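Side-chain contacts in extracellular protein containing a SCP domain (PDB 4IFA), which is of unknown function but is an extracellular protein of Bacillus anthracis with a CAP-associated N-terminal region and an SCP domain of the cysteine-rich secretory protein family: residues A[124-128]-A[129-133]; A[149-152]-A[153-157]; A[301-304]-A[305-308]. One frame throughout, in Å; residues are numbered along the deposited sequence. Where two conformers were deposited one is given.

Interaction 1. Residues A[124-128]-A[129-133]; sequences DVYKK and NPLSH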
ATOM      1  N   ASP A 124     -18.521   9.103  -9.358  1.00 21.98           N
ATOM      2  CA  ASP A 124     -19.355   9.363  -8.173  1.00 21.51           C
ATOM      3  C   ASP A 124     -18.556   9.914  -7.011  1.00 22.38           C
ATOM      4  O   ASP A 124     -19.042  10.800  -6.291  1.00 22.40           O
ATOM      5  CB  ASP A 124     -20.065   8.088  -7.753  1.00 22.13           C
ATOM      6  CG  ASP A 124     -21.028   7.594  -8.818  1.00 24.90           C
ATOM      7  OD1 ASP A 124     -21.734   8.412  -9.457  1.00 29.49           O
ATOM      8  OD2 ASP A 124     -21.125   6.374  -9.053  1.00 30.04           O
ATOM      9  N   VAL A 125     -17.311   9.473  -6.853  1.00 21.11           N
ATOM     10  CA  VAL A 125     -16.432  10.002  -5.819  1.00 21.17           C
ATOM     11  C   VAL A 125     -16.167  11.493  -6.088  1.00 23.63           C
ATOM     12  O   VAL A 125     -16.276  12.306  -5.191  1.00 25.29           O
ATOM     13  CB  VAL A 125     -15.119   9.223  -5.764  1.00 20.25           C
ATOM     14  CG1 VAL A 125     -14.072   9.918  -4.882  1.00 22.11           C
ATOM     15  CG2 VAL A 125     -15.367   7.787  -5.312  1.00 21.13           C
ATOM     16  N   TYR A 126     -15.878  11.851  -7.348  1.00 23.68           N
ATOM     17  CA  TYR A 126     -15.524  13.214  -7.705  1.00 24.08           C
ATOM     18  C   TYR A 126     -16.658  14.149  -7.478  1.00 27.00           C
ATOM     19  O   TYR A 126     -16.475  15.185  -6.870  1.00 29.62           O
ATOM     20  CB  TYR A 126     -15.125  13.290  -9.191  1.00 25.93           C
ATOM     21  CG  TYR A 126     -14.614  14.653  -9.619  1.00 26.19           C
ATOM     22  CD1 TYR A 126     -13.258  14.910  -9.770  1.00 25.74           C
ATOM     23  CD2 TYR A 126     -15.493  15.675  -9.890  1.00 26.41           C
ATOM     24  CE1 TYR A 126     -12.816  16.173 -10.168  1.00 27.25           C
ATOM     25  CE2 TYR A 126     -15.061  16.928 -10.263  1.00 30.08           C
ATOM     26  CZ  TYR A 126     -13.717  17.172 -10.383  1.00 27.96           C
ATOM     27  OH  TYR A 126     -13.346  18.453 -10.800  1.00 33.08           O
ATOM     28  N   LYS A 127     -17.824  13.739  -7.963  1.00 28.90           N
ATOM     29  CA  LYS A 127     -19.001  14.589  -7.977  1.00 31.10           C
ATOM     30  C   LYS A 127     -19.359  15.096  -6.613  1.00 31.70           C
ATOM     31  O   LYS A 127     -19.815  16.244  -6.477  1.00 32.35           O
ATOM     32  CB  LYS A 127     -20.179  13.800  -8.532  1.00 31.49           C
ATOM     33  CG  LYS A 127     -21.314  14.649  -9.019  1.00 37.27           C
ATOM     34  CD  LYS A 127     -22.432  13.778  -9.534  1.00 40.92           C
ATOM     35  CE  LYS A 127     -22.026  12.958 -10.746  1.00 40.49           C
ATOM     36  NZ  LYS A 127     -23.164  12.155 -11.245  1.00 41.69           N
ATOM     37  N   LYS A 128     -19.175  14.264  -5.593  1.00 31.42           N
ATOM     38  CA  LYS A 128     -19.596  14.660  -4.252  1.00 33.78           C
ATOM     39  C   LYS A 128     -18.621  15.664  -3.623  1.00 34.91           C
ATOM     40  O   LYS A 128     -19.007  16.412  -2.713  1.00 36.66           O
ATOM     41  CB  LYS A 128     -19.924  13.422  -3.343  1.00 33.25           C
ATOM     42  CG  LYS A 128     -18.767  12.623  -2.847  1.00 31.94           C
ATOM     43  CD  LYS A 128     -19.184  11.333  -2.083  1.00 28.28           C
ATOM     44  CE  LYS A 128     -19.758  10.228  -2.998  1.00 29.77           C
ATOM     45  NZ  LYS A 128     -20.246   8.940  -2.360  1.00 25.55           N
ATOM     46  N   ASN A 129     -17.381  15.695  -4.114  0.50 33.58           N
ATOM     47  CA  ASN A 129     -16.374  16.645  -3.632  0.50 34.06           C
ATOM     48  C   ASN A 129     -15.238  16.749  -4.646  0.50 33.25           C
ATOM     49  O   ASN A 129     -14.216  16.043  -4.523  0.50 32.36           O
ATOM     50  CB  ASN A 129     -15.810  16.205  -2.279  0.50 33.64           C
ATOM     51  CG  ASN A 129     -15.137  17.348  -1.531  0.50 35.24           C
ATOM     52  OD1 ASN A 129     -15.011  18.461  -2.055  0.50 36.13           O
ATOM     53  ND2 ASN A 129     -14.719  17.088  -0.294  0.50 37.27           N
ATOM     54  N   PRO A 130     -15.414  17.612  -5.667  1.00 34.07           N
ATOM     55  CA  PRO A 130     -14.404  17.773  -6.721  1.00 34.82           C
ATOM     56  C   PRO A 130     -12.957  17.793  -6.216  1.00 35.10           C
ATOM     57  O   PRO A 130     -12.627  18.534  -5.282  1.00 38.47           O
ATOM     58  CB  PRO A 130     -14.805  19.092  -7.383  1.00 36.37           C
ATOM     59  CG  PRO A 130     -16.303  19.110  -7.245  1.00 37.28           C
ATOM     60  CD  PRO A 130     -16.567  18.516  -5.885  1.00 37.16           C
ATOM     61  N   LEU A 131     -12.130  16.995  -6.895  1.00 32.29           N
ATOM     62  CA  LEU A 131     -10.737  16.718  -6.580  1.00 32.93           C
ATOM     63  C   LEU A 131      -9.828  17.750  -7.210  1.00 34.56           C
ATOM     64  O   LEU A 131      -9.929  17.994  -8.406  1.00 37.86           O
ATOM     65  CB  LEU A 131     -10.411  15.345  -7.141  1.00 31.67           C
ATOM     66  CG  LEU A 131     -11.372  14.274  -6.659  1.00 33.17           C
ATOM     67  CD1 LEU A 131     -11.208  12.971  -7.426  1.00 36.35           C
ATOM     68  CD2 LEU A 131     -11.199  14.091  -5.158  1.00 32.59           C
ATOM     69  N   SER A 132      -8.965  18.381  -6.413  1.00 34.07           N
ATOM     70  CA  SER A 132      -8.096  19.477  -6.912  1.00 35.42           C
ATOM     71  C   SER A 132      -6.734  18.999  -7.417  1.00 35.27           C
ATOM     72  O   SER A 132      -6.215  17.987  -6.935  1.00 31.61           O
ATOM     73  CB  SER A 132      -7.851  20.469  -5.777  1.00 36.54           C
ATOM     74  OG  SER A 132      -7.089  21.579  -6.240  1.00 41.61           O
ATOM     75  N   HIS A 133      -6.141  19.742  -8.354  1.00 37.52           N
ATOM     76  CA  HIS A 133      -4.805  19.470  -8.885  1.00 39.63           C
ATOM     77  C   HIS A 133      -3.738  20.135  -8.038  1.00 40.74           C
ATOM     78  O   HIS A 133      -2.554  19.886  -8.249  1.00 41.30           O
ATOM     79  CB  HIS A 133      -4.650  20.028 -10.294  1.00 42.75           C
ATOM     80  CG  HIS A 133      -5.440  19.295 -11.327  1.00 45.71           C
ATOM     81  ND1 HIS A 133      -4.849  18.484 -12.273  1.00 48.85           N
ATOM     82  CD2 HIS A 133      -6.772  19.243 -11.562  1.00 48.69           C
ATOM     83  CE1 HIS A 133      -5.786  17.966 -13.047  1.00 47.61           C
ATOM     84  NE2 HIS A 133      -6.963  18.407 -12.635  1.00 50.28           N
TER
HETATM   85  O   HOH W   1     -14.282  13.320  -3.511  1.00 28.98           O
HETATM   86  O   HOH W   2     -10.699  19.025 -10.539  1.00 45.68           O

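Interaction 2. Residues A[149-152]-A[153-157]; sequences SDTE and VMEQP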
ATOM      1  N   SER A 149      -0.236  15.605 -10.989  1.00 34.67           N
ATOM      2  CA  SER A 149      -0.314  15.406 -12.436  1.00 36.99           C
ATOM      3  C   SER A 149      -1.715  14.913 -12.806  1.00 36.53           C
ATOM      4  O   SER A 149      -2.500  14.494 -11.940  1.00 33.87           O
ATOM      5  CB  SER A 149       0.689  14.347 -12.885  1.00 37.85           C
ATOM      6  OG  SER A 149       0.349  13.070 -12.357  1.00 35.24           O
ATOM      7  N   ASP A 150      -2.014  14.913 -14.099  1.00 38.41           N
ATOM      8  CA  ASP A 150      -3.316  14.428 -14.564  1.00 38.06           C
ATOM      9  C   ASP A 150      -3.497  12.970 -14.154  1.00 35.18           C
ATOM     10  O   ASP A 150      -4.585  12.562 -13.737  1.00 34.48           O
ATOM     11  CB  ASP A 150      -3.448  14.573 -16.090  1.00 40.10           C
ATOM     12  CG  ASP A 150      -3.629  16.020 -16.539  1.00 44.48           C
ATOM     13  OD1 ASP A 150      -3.782  16.923 -15.685  1.00 48.06           O
ATOM     14  OD2 ASP A 150      -3.654  16.238 -17.764  1.00 46.76           O
ATOM     15  N   THR A 151      -2.427  12.189 -14.242  1.00 34.76           N
ATOM     16  CA  THR A 151      -2.453  10.765 -13.842  1.00 32.68           C
ATOM     17  C   THR A 151      -2.755  10.591 -12.364  1.00 30.25           C
ATOM     18  O   THR A 151      -3.578   9.750 -11.983  1.00 29.06           O
ATOM     19  CB  THR A 151      -1.118  10.095 -14.212  1.00 33.37           C
ATOM     20  OG1 THR A 151      -0.911  10.265 -15.622  1.00 35.90           O
ATOM     21  CG2 THR A 151      -1.100   8.597 -13.852  1.00 32.06           C
ATOM     22  N   GLU A 152      -2.074  11.369 -11.531  1.00 28.42           N
ATOM     23  CA  GLU A 152      -2.299  11.343 -10.092  1.00 27.20           C
ATOM     24  C   GLU A 152      -3.741  11.733  -9.702  1.00 26.17           C
ATOM     25  O   GLU A 152      -4.336  11.143  -8.792  1.00 25.20           O
ATOM     26  CB  GLU A 152      -1.251  12.216  -9.390  1.00 27.62           C
ATOM     27  CG  GLU A 152       0.147  11.555  -9.453  1.00 31.05           C
ATOM     28  CD  GLU A 152       1.305  12.482  -9.119  1.00 34.42           C
ATOM     29  OE1 GLU A 152       1.154  13.719  -9.190  1.00 35.22           O
ATOM     30  OE2 GLU A 152       2.402  11.953  -8.817  1.00 37.72           O
ATOM     31  N   VAL A 153      -4.313  12.718 -10.399  1.00 27.97           N
ATOM     32  CA  VAL A 153      -5.681  13.100 -10.124  1.00 27.85           C
ATOM     33  C   VAL A 153      -6.674  11.934 -10.402  1.00 27.51           C
ATOM     34  O   VAL A 153      -7.692  11.810  -9.705  1.00 26.84           O
ATOM     35  CB  VAL A 153      -6.066  14.393 -10.895  1.00 29.68           C
ATOM     36  CG1 VAL A 153      -7.579  14.650 -10.895  1.00 32.12           C
ATOM     37  CG2 VAL A 153      -5.311  15.581 -10.310  1.00 31.78           C
HETATM   38  N   MSE A 154      -6.372  11.097 -11.396  0.50 27.20           N
HETATM   39  CA  MSE A 154      -7.237   9.951 -11.733  0.50 27.02           C
HETATM   40  C   MSE A 154      -6.939   8.666 -10.985  0.50 25.84           C
HETATM   41  O   MSE A 154      -7.830   7.819 -10.859  0.50 25.85           O
HETATM   42  CB  MSE A 154      -7.179   9.641 -13.219  0.50 27.91           C
HETATM   43  CG  MSE A 154      -7.797  10.726 -14.095  0.50 30.59           C
HETATM   44 SE   MSE A 154      -7.758  10.311 -15.992  0.50 35.43          SE
HETATM   45  CE  MSE A 154      -5.853  10.508 -16.321  0.50 34.96           C
ATOM     46  N   GLU A 155      -5.696   8.500 -10.526  1.00 24.76           N
ATOM     47  CA  GLU A 155      -5.297   7.296  -9.804  1.00 23.14           C
ATOM     48  C   GLU A 155      -5.182   7.386  -8.298  1.00 21.63           C
ATOM     49  O   GLU A 155      -5.359   6.361  -7.630  1.00 21.93           O
ATOM     50  CB  GLU A 155      -3.943   6.754 -10.365  1.00 23.56           C
ATOM     51  CG  GLU A 155      -4.080   6.389 -11.848  1.00 26.26           C
ATOM     52  CD  GLU A 155      -2.816   5.837 -12.493  1.00 28.56           C
ATOM     53  OE1 GLU A 155      -1.771   5.716 -11.817  1.00 29.95           O
ATOM     54  OE2 GLU A 155      -2.879   5.577 -13.714  1.00 32.57           O
ATOM     55  N   GLN A 156      -4.815   8.554  -7.768  1.00 21.70           N
ATOM     56  CA  GLN A 156      -4.568   8.717  -6.336  1.00 21.53           C
ATOM     57  C   GLN A 156      -4.712  10.159  -5.856  1.00 22.62           C
ATOM     58  O   GLN A 156      -3.789  10.721  -5.254  1.00 23.03           O
ATOM     59  CB  GLN A 156      -3.194   8.147  -5.972  1.00 23.19           C
ATOM     60  CG  GLN A 156      -2.069   8.703  -6.862  1.00 24.77           C
ATOM     61  CD  GLN A 156      -0.676   8.409  -6.351  1.00 32.79           C
ATOM     62  OE1 GLN A 156      -0.398   8.578  -5.167  1.00 32.59           O
ATOM     63  NE2 GLN A 156       0.229   8.048  -7.261  1.00 33.36           N
ATOM     64  N   PRO A 157      -5.891  10.759  -6.125  1.00 21.94           N
ATOM     65  CA  PRO A 157      -6.141  12.140  -5.725  1.00 22.45           C
ATOM     66  C   PRO A 157      -6.210  12.297  -4.184  1.00 23.33           C
ATOM     67  O   PRO A 157      -6.345  11.313  -3.453  1.00 22.81           O
ATOM     68  CB  PRO A 157      -7.505  12.455  -6.379  1.00 23.52           C
ATOM     69  CG  PRO A 157      -8.173  11.127  -6.430  1.00 20.84           C
ATOM     70  CD  PRO A 157      -7.071  10.181  -6.807  1.00 21.87           C
TER

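Interaction 3. Residues A[301-304]-A[305-308]; sequences ALQG and WLNS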
ATOM      1  N   ALA A 301       3.846   1.319  -4.004  1.00 17.59           N
ATOM      2  CA  ALA A 301       4.392   0.501  -5.104  1.00 16.89           C
ATOM      3  C   ALA A 301       3.348  -0.402  -5.697  1.00 16.40           C
ATOM      4  O   ALA A 301       3.226  -0.500  -6.920  1.00 17.48           O
ATOM      5  CB  ALA A 301       5.583  -0.356  -4.640  1.00 17.76           C
ATOM      6  N   LEU A 302       2.582  -1.078  -4.860  1.00 17.57           N
ATOM      7  CA  LEU A 302       1.560  -2.012  -5.355  1.00 16.17           C
ATOM      8  C   LEU A 302       0.479  -1.270  -6.190  1.00 16.68           C
ATOM      9  O   LEU A 302      -0.021  -1.793  -7.219  1.00 17.33           O
ATOM     10  CB  LEU A 302       0.928  -2.792  -4.198  1.00 17.52           C
ATOM     11  CG  LEU A 302      -0.163  -3.774  -4.560  1.00 17.70           C
ATOM     12  CD1 LEU A 302       0.363  -4.836  -5.506  1.00 18.53           C
ATOM     13  CD2 LEU A 302      -0.661  -4.408  -3.266  1.00 17.96           C
ATOM     14  N   GLN A 303       0.106  -0.058  -5.780  0.50 16.66           N
ATOM     15  CA  GLN A 303      -0.881   0.715  -6.531  0.50 17.27           C
ATOM     16  C   GLN A 303      -0.315   1.138  -7.884  0.50 17.48           C
ATOM     17  O   GLN A 303      -1.058   1.281  -8.858  0.50 18.02           O
ATOM     18  CB  GLN A 303      -1.426   1.883  -5.719  0.50 17.61           C
ATOM     19  CG  GLN A 303      -2.368   1.416  -4.629  0.50 15.88           C
ATOM     20  CD  GLN A 303      -3.582   0.717  -5.203  0.50 19.02           C
ATOM     21  OE1 GLN A 303      -3.886  -0.442  -4.872  0.50 19.26           O
ATOM     22  NE2 GLN A 303      -4.281   1.407  -6.085  0.50 19.25           N
ATOM     23  N   GLY A 304       0.998   1.333  -7.953  1.00 18.16           N
ATOM     24  CA  GLY A 304       1.660   1.602  -9.232  1.00 19.12           C
ATOM     25  C   GLY A 304       1.573   0.374 -10.125  1.00 18.34           C
ATOM     26  O   GLY A 304       1.272   0.471 -11.339  1.00 19.89           O
ATOM     27  N   TRP A 305       1.798  -0.813  -9.570  1.00 18.27           N
ATOM     28  CA  TRP A 305       1.697  -2.055 -10.344  1.00 18.23           C
ATOM     29  C   TRP A 305       0.276  -2.326 -10.839  1.00 17.69           C
ATOM     30  O   TRP A 305       0.043  -2.710 -11.993  1.00 18.44           O
ATOM     31  CB  TRP A 305       2.207  -3.265  -9.568  1.00 17.12           C
ATOM     32  CG  TRP A 305       3.676  -3.231  -9.294  1.00 16.85           C
ATOM     33  CD1 TRP A 305       4.647  -2.780 -10.151  1.00 19.91           C
ATOM     34  CD2 TRP A 305       4.371  -3.760  -8.144  1.00 16.66           C
ATOM     35  NE1 TRP A 305       5.890  -2.960  -9.593  1.00 19.09           N
ATOM     36  CE2 TRP A 305       5.753  -3.550  -8.364  1.00 16.85           C
ATOM     37  CE3 TRP A 305       3.970  -4.341  -6.945  1.00 17.40           C
ATOM     38  CZ2 TRP A 305       6.707  -3.928  -7.413  1.00 18.61           C
ATOM     39  CZ3 TRP A 305       4.908  -4.669  -6.011  1.00 17.45           C
ATOM     40  CH2 TRP A 305       6.257  -4.495  -6.266  1.00 17.75           C
ATOM     41  N   LEU A 306      -0.708  -2.116  -9.978  1.00 18.02           N
ATOM     42  CA  LEU A 306      -2.128  -2.336 -10.352  1.00 17.92           C
ATOM     43  C   LEU A 306      -2.518  -1.476 -11.529  1.00 18.50           C
ATOM     44  O   LEU A 306      -3.304  -1.892 -12.399  1.00 19.73           O
ATOM     45  CB  LEU A 306      -3.032  -2.003  -9.168  1.00 18.03           C
ATOM     46  CG  LEU A 306      -4.526  -2.284  -9.301  1.00 18.43           C
ATOM     47  CD1 LEU A 306      -4.770  -3.779  -9.424  1.00 19.75           C
ATOM     48  CD2 LEU A 306      -5.305  -1.658  -8.134  1.00 19.87           C
ATOM     49  N   ASN A 307      -1.963  -0.262 -11.582  1.00 18.94           N
ATOM     50  CA  ASN A 307      -2.271   0.703 -12.630  1.00 19.57           C
ATOM     51  C   ASN A 307      -1.379   0.691 -13.873  1.00 20.21           C
ATOM     52  O   ASN A 307      -1.462   1.589 -14.708  1.00 22.10           O
ATOM     53  CB  ASN A 307      -2.319   2.100 -12.020  1.00 20.51           C
ATOM     54  CG  ASN A 307      -3.589   2.334 -11.266  1.00 19.53           C
ATOM     55  OD1 ASN A 307      -4.617   2.559 -11.896  1.00 21.16           O
ATOM     56  ND2 ASN A 307      -3.534   2.320  -9.922  1.00 19.62           N
ATOM     57  N   SER A 308      -0.644  -0.400 -14.039  1.00 20.17           N
ATOM     58  CA  SER A 308       0.242  -0.582 -15.224  1.00 21.36           C
ATOM     59  C   SER A 308      -0.125  -1.909 -15.886  1.00 20.38           C
ATOM     60  O   SER A 308      -0.057  -2.947 -15.221  1.00 21.60           O
ATOM     61  CB  SER A 308       1.674  -0.617 -14.749  1.00 22.09           C
ATOM     62  OG  SER A 308       2.536  -1.075 -15.812  1.00 23.13           O
TER

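Interaction 1. Residues A[124-128]-A[129-133]
The ring of Tyr126 carries Pro130 on one face: Pro130 CA stands 3.8 Å from the ring centroid and 15° off the ring normal, a CH-pi contact displaced toward the rim. The proline lies across the tyrosine side chain, and Pro130 CB comes to 3.6 Å from Tyr126 CE2. Over the same ring Leu131 N approaches Tyr126 CE1, while the Leu131 CD1 branch meets Tyr126 CD1 at 3.7 Å. In the ring plane, at the hydroxyl edge, a water lies 2.7 Å from Tyr126 OH and donates to Leu131 O. With CG anti to the backbone N (chi1 -175°), the Tyr126 ring is carried along the outgoing chain.

The contact is the exit from helix 122-128 into the loop before strand 134-139. There Asn129 N donates to Tyr126 O over 2.9 Å, with a bent N-H angle of 136°. Pro130 N lies equally near Tyr126 O but has no hydrogen to offer. A second water donates to both Val125 O and Asn129 O. Lys128 turns its amine away, to a salt bridge with Glu120, and Val125 packs on Leu168 and Phe170 of strand 164-171.

Interaction 2. Residues A[149-152]-A[153-157]
Val153 N donates to Ser149 O over 3.0 Å, the first of a run of i to i+4 backbone bonds that carries the short helix 150-155 on to Gln156 N, 2.8 Å from Glu152 O. A capping box starts the helix: Glu152 N donates to Ser149 OG, and Ser149 N returns a nearly straight bond (174°) to Glu152 OE1, met on the anti side but tilted out of the carboxylate plane. With chi1 at -71°, Glu152 CG sits beside its own backbone N, which turns the carboxylate back toward the N-terminus.

Thr151 and Glu155, one turn apart, run side by side, and the Thr151 CG2 methyl touches the carboxylate, 3.5 Å from Glu155 OE2. Glu152 and Gln156 are likewise alongside, their flat ends turned 77° apart and Gln156 NE2 4.1 Å from Glu152 CG. Val153 lays CG2 against Ser149 O and packs on His133. Beyond the helix, Pro157 lies on Phe170 of strand 164-171.

The box therefore uses two early amide hydrogens, and the negative charge of Glu152 near the N-terminus would probably interact favourably with the helix dipole.

Interaction 3. Residues A[301-304]-A[305-308]
Trp305 and Leu302 meet nearly perpendicular: the Leu302 CD1 methyl lies in the plane of the indole at its edge, 3.9 Å from Trp305 CE3. One indole face receives Ala301 O, which stands 3.5 Å above the ring plane, displaced toward the rim. That same carbonyl accepts the helical bond from Trp305 N at 3.0 Å. Because chi1 of Trp305 is -66°, CG stays beside its own backbone N and the indole folds back along the preceding turn, against Ala301 O. Farther off, Ala301 CB faces Trp305 CH2.

Helix 298-306 belongs to the SCP domain, packed between helix 210-234, which Leu302 meets through Leu227 and Ile231, and strands 286-293 and 331-338, which Trp305 touches; Trp305 NE1 bonds to Ile291 O. In one of its two conformers the Gln303 amide lies along Leu306, whose own CG is anti to the backbone N (chi1 -175°).

At the helix end Gln303 O is gripped twice by Asn307. Asn307 ND2 donates over 2.9 Å at 163°, the acceptor close to the plane of the asparagine amide, while Asn307 N arrives at 3.3 Å from the opposite face of the carbonyl plane. Asn307 also reaches the N-terminal region, with ND2 bonded to Phe170 O and OD1 to His172.

The three contacts follow one another along the chain. Interactions 1 and 2 lie in the CAP-associated N-terminal region with centres 12 Å apart, and meet directly: His133 packs on Asp150, and Leu131 CD1 comes to 3.7 Å from Pro157 CG. Interaction 3 lies in the SCP domain, its centre 13 Å from that of interaction 2, and the two touch where Glu155 OE1 lies 3.7 Å from Asn307 CB. Strand 164-171 is common to all three, through Phe170. Interactions 1 and 3, about 13 Å apart at their nearest atoms, do not touch, leaving interaction 2 between them, where the two family regions meet, as the Glu155-Asn307 contact suggests.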